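Local structure of uncharacterized oxidoreductase yvaA (Bacillus subtilis subsp. subtilis, 3GDO) at residues 6-12 / 66-72; 145-151 / 221-226; 155-160 / 204-208. The protein catalyses the reversible NADPH-dependent reduction of scyllo-inosose to scyllo-inositol and cannot use NADH in place of NADPH. All blocks are in the same frame, centred on the assembly; numbering follows the deposited sequence. Where two conformers were deposited one is given.

Interaction 1. Residues 6-12 / 66-72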
loop_
_atom_site.group_PDB
_atom_site.type_symbol
_atom_site.label_atom_id
_atom_site.label_comp_id
_atom_site.label_asym_id
_atom_site.label_seq_id
_atom_site.Cartn_x
_atom_site.Cartn_y
_atom_site.Cartn_z
ATOM N N ILE B 6 -24.174 -5.858 37.141
ATOM C CA ILE B 6 -22.761 -5.727 37.426
ATOM C C ILE B 6 -22.535 -4.276 37.823
ATOM O O ILE B 6 -22.903 -3.358 37.070
ATOM C CB ILE B 6 -21.913 -6.151 36.186
ATOM C CG1 ILE B 6 -22.181 -7.638 35.866
ATOM C CG2 ILE B 6 -20.440 -5.885 36.416
ATOM C CD1 ILE B 6 -21.497 -8.153 34.642
ATOM N N LYS B 7 -21.954 -4.082 39.006
ATOM C CA LYS B 7 -21.733 -2.756 39.575
ATOM C C LYS B 7 -20.443 -2.212 39.018
ATOM O O LYS B 7 -19.378 -2.753 39.262
ATOM C CB LYS B 7 -21.653 -2.786 41.131
ATOM C CG LYS B 7 -22.857 -3.404 41.869
ATOM C CD LYS B 7 -24.175 -2.894 41.299
ATOM C CE LYS B 7 -25.371 -3.449 42.108
ATOM N NZ LYS B 7 -25.767 -4.796 41.621
ATOM N N VAL B 8 -20.545 -1.097 38.315
ATOM C CA VAL B 8 -19.392 -0.541 37.595
ATOM C C VAL B 8 -18.887 0.733 38.242
ATOM O O VAL B 8 -19.678 1.571 38.650
ATOM C CB VAL B 8 -19.783 -0.256 36.122
ATOM C CG1 VAL B 8 -18.604 0.351 35.318
ATOM C CG2 VAL B 8 -20.346 -1.538 35.482
ATOM N N GLY B 9 -17.566 0.856 38.326
ATOM C CA GLY B 9 -16.900 2.130 38.596
ATOM C C GLY B 9 -16.110 2.584 37.363
ATOM O O GLY B 9 -15.312 1.805 36.801
ATOM N N ILE B 10 -16.351 3.820 36.911
ATOM C CA ILE B 10 -15.614 4.386 35.755
ATOM C C ILE B 10 -14.535 5.373 36.176
ATOM O O ILE B 10 -14.815 6.367 36.851
ATOM C CB ILE B 10 -16.540 5.059 34.729
ATOM C CG1 ILE B 10 -17.638 4.099 34.300
ATOM C CG2 ILE B 10 -15.718 5.571 33.494
ATOM C CD1 ILE B 10 -18.754 4.753 33.484
ATOM N N LEU B 11 -13.297 5.098 35.799
ATOM C CA LEU B 11 -12.219 6.002 36.138
ATOM C C LEU B 11 -12.026 7.036 35.018
ATOM O O LEU B 11 -11.591 6.693 33.931
ATOM C CB LEU B 11 -10.913 5.258 36.393
ATOM C CG LEU B 11 -10.807 4.249 37.543
ATOM C CD1 LEU B 11 -9.316 3.962 37.804
ATOM C CD2 LEU B 11 -11.505 4.736 38.835
ATOM N N GLY B 12 -12.374 8.297 35.309
ATOM C CA GLY B 12 -12.201 9.398 34.334
ATOM C C GLY B 12 -13.464 9.598 33.527
ATOM O O GLY B 12 -14.111 8.642 33.123
ATOM N N ILE B 66 -18.327 -2.752 44.320
ATOM C CA ILE B 66 -17.830 -2.516 42.952
ATOM C C ILE B 66 -17.178 -3.784 42.378
ATOM O O ILE B 66 -16.248 -4.312 42.984
ATOM C CB ILE B 66 -16.807 -1.368 42.927
ATOM C CG1 ILE B 66 -17.473 -0.039 43.334
ATOM C CG2 ILE B 66 -16.126 -1.257 41.538
ATOM C CD1 ILE B 66 -18.605 0.435 42.405
ATOM N N GLU B 67 -17.656 -4.247 41.224
ATOM C CA GLU B 67 -17.146 -5.493 40.617
ATOM C C GLU B 67 -16.209 -5.285 39.398
ATOM O O GLU B 67 -15.220 -6.027 39.221
ATOM C CB GLU B 67 -18.313 -6.361 40.199
ATOM C CG GLU B 67 -19.340 -6.565 41.335
ATOM C CD GLU B 67 -20.516 -7.308 40.858
ATOM O OE1 GLU B 67 -21.517 -6.700 40.392
ATOM O OE2 GLU B 67 -20.431 -8.536 40.895
ATOM N N LEU B 68 -16.565 -4.292 38.568
ATOM C CA LEU B 68 -15.808 -3.953 37.336
ATOM C C LEU B 68 -15.420 -2.465 37.328
ATOM O O LEU B 68 -16.270 -1.602 37.575
ATOM C CB LEU B 68 -16.621 -4.299 36.071
ATOM C CG LEU B 68 -16.018 -3.947 34.693
ATOM C CD1 LEU B 68 -14.781 -4.736 34.389
ATOM C CD2 LEU B 68 -17.042 -4.156 33.597
ATOM N N VAL B 69 -14.132 -2.202 37.089
ATOM C CA VAL B 69 -13.609 -0.841 36.895
ATOM C C VAL B 69 -13.248 -0.661 35.397
ATOM O O VAL B 69 -12.564 -1.525 34.801
ATOM C CB VAL B 69 -12.351 -0.601 37.752
ATOM C CG1 VAL B 69 -11.814 0.823 37.558
ATOM C CG2 VAL B 69 -12.661 -0.818 39.230
ATOM N N ILE B 70 -13.736 0.432 34.799
ATOM C CA ILE B 70 -13.281 0.872 33.450
ATOM C C ILE B 70 -12.185 1.933 33.581
ATOM O O ILE B 70 -12.383 2.980 34.187
ATOM C CB ILE B 70 -14.443 1.427 32.628
ATOM C CG1 ILE B 70 -15.715 0.592 32.845
ATOM C CG2 ILE B 70 -14.050 1.582 31.144
ATOM C CD1 ILE B 70 -15.701 -0.835 32.253
ATOM N N VAL B 71 -11.000 1.642 33.089
ATOM C CA VAL B 71 -9.927 2.607 33.227
ATOM C C VAL B 71 -9.816 3.488 31.956
ATOM O O VAL B 71 -9.448 3.022 30.888
ATOM C CB VAL B 71 -8.600 1.954 33.601
ATOM C CG1 VAL B 71 -7.536 3.017 33.812
ATOM C CG2 VAL B 71 -8.776 1.130 34.895
ATOM N N THR B 72 -10.210 4.749 32.092
ATOM C CA THR B 72 -10.010 5.705 31.017
ATOM C C THR B 72 -9.054 6.861 31.429
ATOM O O THR B 72 -8.968 7.844 30.737
ATOM C CB THR B 72 -11.346 6.271 30.507
ATOM O OG1 THR B 72 -11.801 7.246 31.432
ATOM C CG2 THR B 72 -12.420 5.144 30.292
#
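Ile6 meets Leu68 where strand 6-11 starts to run beside strand 68-71, a parallel pair inside the Rossmann fold of this Gfo/Idh/MocA oxidoreductase. The CG2 methyl of Ile6 lies 4.1 Å from Leu68 CB, and Ala310 and Ile313 of helix 303-315 pack on the isoleucine. At Lys7 the backbone is held at both its polar atoms: the carbonyl takes the N-H groups of Glu67 and Leu68 together, while Lys7 N reaches Glu67 OE1 at 3.0 Å, on the anti side of the carboxylate and 21° out of its plane. Glutamate suits this place because its chain, extended beyond CG, carries one oxygen to that N-H and the other to a salt bridge with Arg314. Cut back to alanine, this position would probably leave the Lys7 N-H without its acceptor and Arg314 without this carboxylate. Val8 sends CG1, set opposite its own backbone N (chi1 179°), across to Ile70 CG1 at 3.8 Å. Gly9 then continues the ladder, its N giving to Leu68 O at 2.9 Å and its O receiving Ile70 N; Ile66 CG2 rests beside Gly9 N, at the side where a side chain would have pointed. Ile10 touches Ile70 only lightly. Leu11 points to the other face, where its CG presses on Val69 CG1 at 3.6 Å and its CD1 lies alongside Val71 CG2, under helix 78-87. Gly12 follows with phi 93°; a CB on it would strike Thr72 OG1, and its position is consistent with the first glycine of a dinucleotide-binding GxGxxG turn. Here the strand pair closes on a carbonyl that accepts two bonds from one residue, the backbone N-H of Thr72 and its hydroxyl, with Thr72 OG1 standing 2.6 Å from Leu11 O.

Interaction 2. Residues 145-151 / 221-226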
loop_
_atom_site.group_PDB
_atom_site.type_symbol
_atom_site.label_atom_id
_atom_site.label_comp_id
_atom_site.label_asym_id
_atom_site.label_seq_id
_atom_site.Cartn_x
_atom_site.Cartn_y
_atom_site.Cartn_z
ATOM N N ASP B 145 -7.677 -18.569 1.483
ATOM C CA ASP B 145 -6.235 -18.547 1.295
ATOM C C ASP B 145 -5.809 -17.110 0.959
ATOM O O ASP B 145 -5.390 -16.815 -0.160
ATOM C CB ASP B 145 -5.808 -19.532 0.198
ATOM C CG ASP B 145 -4.268 -19.676 0.083
ATOM O OD1 ASP B 145 -3.553 -19.588 1.111
ATOM O OD2 ASP B 145 -3.751 -19.877 -1.051
ATOM N N ILE B 146 -5.987 -16.227 1.925
ATOM C CA ILE B 146 -5.648 -14.820 1.757
ATOM C C ILE B 146 -4.135 -14.746 1.612
ATOM O O ILE B 146 -3.409 -15.375 2.398
ATOM C CB ILE B 146 -6.169 -13.979 2.937
ATOM C CG1 ILE B 146 -7.693 -13.859 2.817
ATOM C CG2 ILE B 146 -5.499 -12.600 2.953
ATOM C CD1 ILE B 146 -8.406 -13.414 4.138
ATOM N N ASN B 147 -3.668 -14.037 0.575
ATOM C CA ASN B 147 -2.225 -13.935 0.351
ATOM C C ASN B 147 -1.686 -12.524 0.637
ATOM O O ASN B 147 -0.506 -12.345 0.895
ATOM C CB ASN B 147 -1.851 -14.418 -1.069
ATOM C CG ASN B 147 -2.467 -13.565 -2.168
ATOM O OD1 ASN B 147 -2.105 -12.388 -2.343
ATOM N ND2 ASN B 147 -3.389 -14.143 -2.916
ATOM N N THR B 148 -2.567 -11.531 0.569
ATOM C CA THR B 148 -2.179 -10.137 0.775
ATOM C C THR B 148 -3.297 -9.433 1.528
ATOM O O THR B 148 -4.501 -9.517 1.136
ATOM C CB THR B 148 -1.930 -9.397 -0.583
ATOM O OG1 THR B 148 -0.963 -10.098 -1.349
ATOM C CG2 THR B 148 -1.387 -8.000 -0.366
ATOM N N TYR B 149 -2.912 -8.677 2.559
ATOM C CA TYR B 149 -3.897 -8.044 3.465
ATOM C C TYR B 149 -3.383 -6.658 3.791
ATOM O O TYR B 149 -2.407 -6.495 4.557
ATOM C CB TYR B 149 -4.057 -8.903 4.755
ATOM C CG TYR B 149 -5.050 -8.337 5.763
ATOM C CD1 TYR B 149 -6.429 -8.572 5.635
ATOM C CD2 TYR B 149 -4.612 -7.597 6.870
ATOM C CE1 TYR B 149 -7.345 -8.054 6.569
ATOM C CE2 TYR B 149 -5.505 -7.100 7.822
ATOM C CZ TYR B 149 -6.862 -7.313 7.664
ATOM O OH TYR B 149 -7.717 -6.790 8.597
ATOM N N GLN B 150 -3.979 -5.656 3.164
ATOM C CA GLN B 150 -3.397 -4.294 3.188
ATOM C C GLN B 150 -4.417 -3.359 3.742
ATOM O O GLN B 150 -5.550 -3.285 3.228
ATOM C CB GLN B 150 -3.017 -3.810 1.780
ATOM C CG GLN B 150 -1.842 -4.546 1.191
ATOM C CD GLN B 150 -1.531 -4.115 -0.253
ATOM O OE1 GLN B 150 -2.401 -3.578 -0.964
ATOM N NE2 GLN B 150 -0.291 -4.383 -0.699
ATOM N N VAL B 151 -4.037 -2.668 4.807
ATOM C CA VAL B 151 -5.000 -1.815 5.524
ATOM C C VAL B 151 -4.396 -0.434 5.653
ATOM O O VAL B 151 -3.211 -0.298 6.051
ATOM C CB VAL B 151 -5.359 -2.391 6.953
ATOM C CG1 VAL B 151 -6.473 -1.600 7.567
ATOM C CG2 VAL B 151 -5.764 -3.863 6.824
ATOM N N LYS B 221 3.968 -16.723 2.962
ATOM C CA LYS B 221 3.268 -16.479 1.720
ATOM C C LYS B 221 2.338 -15.258 1.891
ATOM O O LYS B 221 2.258 -14.394 0.999
ATOM C CB LYS B 221 2.486 -17.715 1.316
ATOM C CG LYS B 221 1.741 -17.530 0.005
ATOM C CD LYS B 221 0.886 -18.763 -0.322
ATOM C CE LYS B 221 -0.177 -18.391 -1.354
ATOM N NZ LYS B 221 -1.033 -19.554 -1.701
ATOM N N LEU B 222 1.663 -15.201 3.036
ATOM C CA LEU B 222 0.796 -14.076 3.417
ATOM C C LEU B 222 1.617 -12.861 3.868
ATOM O O LEU B 222 2.522 -12.967 4.735
ATOM C CB LEU B 222 -0.175 -14.488 4.532
ATOM C CG LEU B 222 -1.002 -13.409 5.262
ATOM C CD1 LEU B 222 -1.859 -12.627 4.251
ATOM C CD2 LEU B 222 -1.905 -13.994 6.393
ATOM N N GLN B 223 1.305 -11.701 3.274
ATOM C CA GLN B 223 1.967 -10.433 3.679
ATOM C C GLN B 223 0.886 -9.481 4.127
ATOM O O GLN B 223 -0.106 -9.278 3.399
ATOM C CB GLN B 223 2.796 -9.823 2.537
ATOM C CG GLN B 223 3.949 -10.713 2.089
ATOM C CD GLN B 223 5.064 -10.754 3.132
ATOM O OE1 GLN B 223 5.491 -9.732 3.647
ATOM N NE2 GLN B 223 5.509 -11.957 3.469
ATOM N N ALA B 224 1.026 -8.970 5.344
ATOM C CA ALA B 224 0.028 -8.066 5.923
ATOM C C ALA B 224 0.722 -6.730 5.965
ATOM O O ALA B 224 1.851 -6.639 6.496
ATOM C CB ALA B 224 -0.392 -8.521 7.337
ATOM N N ILE B 225 0.088 -5.700 5.383
ATOM C CA ILE B 225 0.751 -4.402 5.246
ATOM C C ILE B 225 -0.159 -3.400 5.943
ATOM O O ILE B 225 -1.322 -3.286 5.554
ATOM C CB ILE B 225 0.903 -3.960 3.754
ATOM C CG1 ILE B 225 1.625 -4.991 2.860
ATOM C CG2 ILE B 225 1.464 -2.502 3.655
ATOM C CD1 ILE B 225 2.968 -5.406 3.274
ATOM N N LEU B 226 0.351 -2.673 6.942
ATOM C CA LEU B 226 -0.506 -1.776 7.739
ATOM C C LEU B 226 0.155 -0.427 7.776
ATOM O O LEU B 226 1.339 -0.318 8.145
ATOM C CB LEU B 226 -0.685 -2.277 9.176
ATOM C CG LEU B 226 -1.164 -3.714 9.331
ATOM C CD1 LEU B 226 -0.914 -4.185 10.778
ATOM C CD2 LEU B 226 -2.635 -3.816 8.966
#
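Ala224 CB touches the Tyr149 ring at its edge, near the ring plane, 4.3 Å from CD2. On the helix-facing side of the sheet the ring meets Phe190 edge-to-face, with Thr186 and Leu189 of helix 174-190 and Phe131 of helix 129-139 around it; CG anti to the backbone N (chi1 180°) sets its direction there. A small alanine leaves room for the broad tyrosine. The flat amide of Gln150 lies on the other face, its chain running alongside Ile225 with CG 3.8 Å from Ile225 CB. The Asp145 carboxylate offers the syn lone pair of OD2 to Lys221 NZ at 2.8 Å; the extended lysine crosses it at about a right angle, a salt bridge spanning the start of both segments. The Asn147 amide is held at both ends: OD1 accepts Thr148 OG1 in the carbonyl plane at 2.7 Å, and ND2 binds Ile231 O of the second subunit. Backbone bonds join the strands from Asn147 to Val151. In the first, Gln223 N comes from above the carbonyl plane of Asn147, 38° out of it, next to the classic beta bulge that Asn147 and Thr148 form opposite His242; further on, Ile225 N meets Tyr149 O at 2.7 Å. Branched apolar residues fill the helix-facing side: Leu222 CD1 lies beside Ile146 CG2 at 3.9 Å, and Leu226 CD2 reaches Val151 CB at 3.7 Å. The opposite face carries Thr148, Gln150 and Gln223, which pack on Gln203, Tyr227 and Tyr212 of the second subunit. A parallel pair amid antiparallel neighbours, with helices on one face and a partner subunit on the other, characterises the mixed sheet of the C-terminal alpha/beta domain in this Gfo/Idh/MocA family member.

Interaction 3. Residues 155-160 / 204-208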
loop_
_atom_site.group_PDB
_atom_site.type_symbol
_atom_site.label_atom_id
_atom_site.label_comp_id
_atom_site.label_asym_id
_atom_site.label_seq_id
_atom_site.Cartn_x
_atom_site.Cartn_y
_atom_site.Cartn_z
ATOM N N ARG B 155 -5.163 10.181 7.941
ATOM C CA ARG B 155 -5.981 11.341 8.257
ATOM C C ARG B 155 -5.360 12.562 7.542
ATOM O O ARG B 155 -4.221 12.497 7.069
ATOM C CB ARG B 155 -6.033 11.543 9.773
ATOM C CG ARG B 155 -4.688 11.966 10.348
ATOM C CD ARG B 155 -4.545 11.764 11.875
ATOM N NE ARG B 155 -3.143 12.005 12.212
ATOM C CZ ARG B 155 -2.703 12.584 13.330
ATOM N NH1 ARG B 155 -1.399 12.769 13.500
ATOM N NH2 ARG B 155 -3.554 12.955 14.283
ATOM N N TYR B 156 -6.102 13.663 7.489
ATOM C CA TYR B 156 -5.553 14.944 7.017
ATOM C C TYR B 156 -5.490 15.912 8.193
ATOM O O TYR B 156 -6.463 16.525 8.542
ATOM C CB TYR B 156 -6.390 15.551 5.876
ATOM C CG TYR B 156 -5.732 16.791 5.263
ATOM C CD1 TYR B 156 -4.547 16.677 4.509
ATOM C CD2 TYR B 156 -6.265 18.064 5.465
ATOM C CE1 TYR B 156 -3.938 17.782 3.968
ATOM C CE2 TYR B 156 -5.647 19.191 4.904
ATOM C CZ TYR B 156 -4.500 19.031 4.157
ATOM O OH TYR B 156 -3.884 20.118 3.603
ATOM N N ARG B 157 -4.319 16.021 8.802
ATOM C CA ARG B 157 -4.122 16.908 9.938
ATOM C C ARG B 157 -2.723 17.495 9.788
ATOM O O ARG B 157 -1.803 17.140 10.494
ATOM C CB ARG B 157 -4.329 16.155 11.266
ATOM C CG ARG B 157 -5.806 16.033 11.690
ATOM C CD ARG B 157 -6.000 14.961 12.747
ATOM N NE ARG B 157 -7.362 14.909 13.290
ATOM C CZ ARG B 157 -8.354 14.203 12.761
ATOM N NH1 ARG B 157 -8.149 13.506 11.664
ATOM N NH2 ARG B 157 -9.556 14.200 13.325
ATOM N N PRO B 158 -2.560 18.407 8.796
ATOM C CA PRO B 158 -1.247 18.940 8.407
ATOM C C PRO B 158 -0.611 19.834 9.465
ATOM O O PRO B 158 0.603 19.968 9.509
ATOM C CB PRO B 158 -1.564 19.742 7.142
ATOM C CG PRO B 158 -2.972 20.138 7.296
ATOM C CD PRO B 158 -3.655 19.051 8.031
ATOM N N GLU B 159 -1.438 20.412 10.325
ATOM C CA GLU B 159 -0.991 21.281 11.405
ATOM C C GLU B 159 -0.840 20.447 12.694
ATOM O O GLU B 159 -1.784 19.740 13.118
ATOM C CB GLU B 159 -2.034 22.386 11.608
ATOM C CG GLU B 159 -1.511 23.660 12.223
ATOM C CD GLU B 159 -1.244 24.708 11.172
ATOM O OE1 GLU B 159 -1.860 25.801 11.252
ATOM O OE2 GLU B 159 -0.439 24.426 10.250
ATOM N N VAL B 160 0.347 20.502 13.292
ATOM C CA VAL B 160 0.609 19.769 14.525
ATOM C C VAL B 160 -0.175 20.441 15.664
ATOM O O VAL B 160 0.108 21.594 15.988
ATOM C CB VAL B 160 2.136 19.714 14.823
ATOM C CG1 VAL B 160 2.422 19.064 16.173
ATOM C CG2 VAL B 160 2.871 18.959 13.705
ATOM N N ARG B 204 5.276 15.513 9.493
ATOM C CA ARG B 204 4.822 16.900 9.538
ATOM C C ARG B 204 5.934 17.853 9.973
ATOM O O ARG B 204 6.868 17.463 10.698
ATOM C CB ARG B 204 3.566 17.060 10.381
ATOM C CG ARG B 204 2.336 16.502 9.685
ATOM C CD ARG B 204 1.147 16.475 10.617
ATOM N NE ARG B 204 1.445 15.779 11.870
ATOM C CZ ARG B 204 0.627 15.736 12.916
ATOM N NH1 ARG B 204 -0.560 16.341 12.872
ATOM N NH2 ARG B 204 1.001 15.109 14.013
ATOM N N GLU B 205 5.806 19.096 9.503
ATOM C CA GLU B 205 6.847 20.116 9.598
ATOM C C GLU B 205 7.497 20.255 10.979
ATOM O O GLU B 205 8.734 20.191 11.100
ATOM C CB GLU B 205 6.319 21.477 9.117
ATOM C CG GLU B 205 7.393 22.282 8.371
ATOM C CD GLU B 205 7.243 23.801 8.561
ATOM O OE1 GLU B 205 6.140 24.347 8.295
ATOM O OE2 GLU B 205 8.229 24.448 8.984
ATOM N N ASN B 206 6.692 20.439 12.017
ATOM C CA ASN B 206 7.279 20.613 13.346
ATOM C C ASN B 206 6.992 19.458 14.313
ATOM O O ASN B 206 7.034 19.642 15.525
ATOM C CB ASN B 206 6.820 21.952 13.936
ATOM C CG ASN B 206 7.430 23.145 13.203
ATOM O OD1 ASN B 206 6.762 23.812 12.403
ATOM N ND2 ASN B 206 8.717 23.385 13.440
ATOM N N ALA B 207 6.727 18.272 13.766
ATOM C CA ALA B 207 6.182 17.135 14.531
ATOM C C ALA B 207 7.061 16.594 15.675
ATOM O O ALA B 207 8.246 16.330 15.483
ATOM C CB ALA B 207 5.796 15.987 13.568
ATOM N N GLU B 208 6.434 16.390 16.838
ATOM C CA GLU B 208 7.080 15.817 18.029
ATOM C C GLU B 208 6.985 14.297 18.047
ATOM O O GLU B 208 7.930 13.596 18.424
ATOM C CB GLU B 208 6.381 16.319 19.300
ATOM C CG GLU B 208 6.498 17.818 19.579
ATOM C CD GLU B 208 7.921 18.230 19.980
ATOM O OE1 GLU B 208 8.786 18.377 19.072
ATOM O OE2 GLU B 208 8.166 18.405 21.208
#
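The guanidinium of Arg204 fills the tight half of this contact, wedged between Val160 and Arg155 and fixed at its edge by the Arg157 carbonyl. Arg204 NH1 gives a hydrogen bond to Arg157 O at 2.8 Å with an N-H...O angle of 157°, each atom near the plane of the other's group. Val160 CG2 sits over the centre of one face, 3.9 Å above it, an apolar cover for the flat group. Over the opposite face comes Arg155 NH1, 3.4 Å from Arg204 NH2, with the two planes 55° apart; both nitrogens are donors, so this is a contact and not a hydrogen bond. Both arginines touch Asp211, whose OD2 forms a salt bridge with Arg204 NE, so this carboxylate is likely to offset their neighbouring charges, while Ser230 OG takes the N-H of Arg155 NE. Arginine suits the place because its chain bends at chi3 (-53°), swinging the planar head back against the loop while its several N-H groups serve different acceptors. The same Val160 methyl, CG2, also reaches the 204-208 loop, 3.9 Å from Ala207 CA, where a small alanine admits it closely. Around this knot the contact thins out. Pro158 and Glu159 direct their CB atoms away and take part through their backbone, Pro158 O lying 3.7 Å from Arg204 CD; Asn206 is likewise brushed only through its backbone. Soon after Val160 the chain is missing from the model, consistent with a mobile loop there. Tyr156 turns elsewhere, its OH bonded to Lys244 O of the second subunit. What remains is loop-to-loop packing in the C-terminal domain: an irregular segment following strand 146-152, caught by the arginine that opens a type I beta turn running from Arg204 to Ala207.

How the interactions relate
Interaction 1 belongs to the nucleotide-binding Rossmann domain, interactions 2 and 3 to the C-terminal alpha/beta domain. The centres of interactions 1 and 2 are 38 Å apart, with nearest atoms about 23 Å apart; interaction 3 comes nearer to interaction 1, about 18 Å between nearest atoms. Along the chain, interaction 3 is nested in the loop closed by interaction 2: strand 146-152 leads on to residues 155-160, yet the centres stand 29 Å apart. In this family cofactor and substrate usually meet between the two domains, so the glycine turn after strand 6-11 is probably part of the NADPH site, as in other Rossmann folds, though no cofactor distance is known here; interaction 2 faces the second subunit.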